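Local coordinates for outer envelope protein 64, mitochondrial (Arabidopsis thaliana, PDB 6HPG), which probably acts as a chaperone receptor of the mitochondrial outer membrane, its TPR domain serving Hsp90-dependent delivery of proteins for import, at residues A110-A113 with E114-R118. Residues are numbered along the deposited sequence; the frame is centred on the assembly and turned at random.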
loop_
_atom_site.group_PDB
_atom_site.type_symbol
_atom_site.label_atom_id
_atom_site.label_comp_id
_atom_site.label_asym_id
_atom_site.label_seq_id
_atom_site.Cartn_x
_atom_site.Cartn_y
_atom_site.Cartn_z
ATOM N N ALA A 110 -6.567 -10.758 -2.417
ATOM C CA ALA A 110 -7.895 -10.292 -2.808
ATOM C C ALA A 110 -8.979 -11.395 -2.755
ATOM O O ALA A 110 -10.080 -11.124 -2.324
ATOM C CB ALA A 110 -7.829 -9.659 -4.187
ATOM N N LYS A 111 -8.678 -12.611 -3.196
ATOM C CA LYS A 111 -9.668 -13.722 -3.149
ATOM C C LYS A 111 -10.047 -14.144 -1.729
ATOM O O LYS A 111 -11.216 -14.348 -1.454
ATOM C CB LYS A 111 -9.188 -14.933 -3.948
ATOM C CG LYS A 111 -9.189 -14.652 -5.434
ATOM C CD LYS A 111 -8.998 -15.887 -6.309
ATOM C CE LYS A 111 -7.565 -16.056 -6.782
ATOM N NZ LYS A 111 -7.528 -16.906 -8.003
ATOM N N VAL A 112 -9.064 -14.257 -0.832
ATOM C CA VAL A 112 -9.322 -14.525 0.591
ATOM C C VAL A 112 -10.192 -13.405 1.140
ATOM O O VAL A 112 -11.197 -13.681 1.789
ATOM C CB VAL A 112 -8.000 -14.691 1.426
ATOM C CG1 VAL A 112 -8.246 -14.680 2.936
ATOM C CG2 VAL A 112 -7.270 -15.969 1.049
ATOM N N ALA A 113 -9.839 -12.151 0.833
ATOM C CA ALA A 113 -10.599 -10.998 1.328
ATOM C C ALA A 113 -12.051 -10.960 0.844
ATOM O O ALA A 113 -12.921 -10.586 1.604
ATOM C CB ALA A 113 -9.927 -9.686 0.932
ATOM N N GLU A 114 -12.283 -11.287 -0.429
ATOM C CA GLU A 114 -13.636 -11.302 -0.999
ATOM C C GLU A 114 -14.547 -12.264 -0.236
ATOM O O GLU A 114 -15.652 -11.898 0.150
ATOM C CB GLU A 114 -13.600 -11.707 -2.476
ATOM C CG GLU A 114 -13.222 -10.591 -3.447
ATOM C CD GLU A 114 -13.428 -11.018 -4.894
ATOM O OE1 GLU A 114 -13.286 -12.238 -5.198
ATOM O OE2 GLU A 114 -13.752 -10.126 -5.719
ATOM N N LYS A 115 -14.042 -13.467 0.003
ATOM C CA LYS A 115 -14.739 -14.529 0.782
ATOM C C LYS A 115 -15.099 -14.104 2.228
ATOM O O LYS A 115 -16.216 -14.310 2.686
ATOM C CB LYS A 115 -13.829 -15.746 0.806
ATOM C CG LYS A 115 -14.367 -17.017 1.425
ATOM C CD LYS A 115 -13.529 -18.167 0.894
ATOM C CE LYS A 115 -13.304 -19.267 1.904
ATOM N NZ LYS A 115 -14.449 -20.204 1.947
ATOM N N ARG A 116 -14.150 -13.494 2.923
ATOM C CA ARG A 116 -14.380 -12.946 4.259
ATOM C C ARG A 116 -15.378 -11.778 4.211
ATOM O O ARG A 116 -16.294 -11.674 5.047
ATOM C CB ARG A 116 -13.033 -12.549 4.870
ATOM C CG ARG A 116 -13.055 -11.998 6.271
ATOM C CD ARG A 116 -11.645 -11.670 6.775
ATOM N NE ARG A 116 -11.039 -10.612 5.960
ATOM C CZ ARG A 116 -10.030 -10.773 5.096
ATOM N NH1 ARG A 116 -9.423 -11.954 4.932
ATOM N NH2 ARG A 116 -9.622 -9.733 4.376
ATOM N N LEU A 117 -15.233 -10.903 3.226
ATOM C CA LEU A 117 -16.152 -9.755 3.118
ATOM C C LEU A 117 -17.596 -10.135 2.728
ATOM O O LEU A 117 -18.533 -9.417 3.085
ATOM C CB LEU A 117 -15.622 -8.736 2.114
ATOM C CG LEU A 117 -14.426 -7.928 2.573
ATOM C CD1 LEU A 117 -13.908 -7.121 1.393
ATOM C CD2 LEU A 117 -14.819 -7.041 3.745
ATOM N N ARG A 118 -17.764 -11.228 1.973
ATOM C CA ARG A 118 -19.100 -11.736 1.551
ATOM C C ARG A 118 -20.153 -11.746 2.678
ATOM O O ARG A 118 -21.243 -11.198 2.515
ATOM C CB ARG A 118 -18.978 -13.145 0.953
ATOM C CG ARG A 118 -19.234 -13.229 -0.527
ATOM C CD ARG A 118 -19.491 -14.669 -0.945
ATOM N NE ARG A 118 -20.725 -14.788 -1.730
ATOM C CZ ARG A 118 -21.971 -14.735 -1.241
ATOM N NH1 ARG A 118 -22.199 -14.576 0.063
ATOM N NH2 ARG A 118 -23.012 -14.851 -2.068
#
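The guanidinium group of Arg116 lies with one face over Ala113, whose CA is 3.4 Å from Arg116 NH2, while CG1 of Val112 meets its edge, near the plane, 3.6 Å from Arg116 NH1. The methyl of Ala113 adds to it: Ala113 CB stands 3.5 Å from Arg116 NH2. The arginine chain leaves the helix with CG anti to the backbone N (chi1 -178°) and runs on extended toward the preceding turn, until a bend at chi3 (63°) lowers the flat end onto Ala113. Val112 holds CG1, the branch that reaches the guanidinium edge, anti to its own backbone N, and the two side chains cross at a slant. The strongest polar partner of the guanidinium group is Glu85 of the neighbouring helix 74-86, whose OE1 forms a salt bridge with Arg116 NE.

The backbone keeps the alpha-helical pattern, each amide bonding to the carbonyl four residues earlier. Leu117 N donates to Ala113 O at 2.8 Å, and Glu114 N donates to Ala110 O at 2.9 Å; the bond from Arg116 N to Val112 O is longer, 3.2 Å. Leu117 CG also rests 3.2 Å from Ala113 O, beside the same carbonyl that its amide uses. On the buried side, Ala110 packs on Leu101 and Ala113 on Phe97, both of helix 90-103, and Ala110 also touches Leu78 of helix 74-86. The segments thus belong to a C-terminal helix laid against the last helix pair of the TPR array, as the capping helix of TPR domains commonly is. Nonpolar atoms of Val112 and Ala113 border the arginine's flat end, while its charge is met by Glu85, a pairing that probably helps fix the guanidinium orientation and ties this helix electrostatically to helix 74-86.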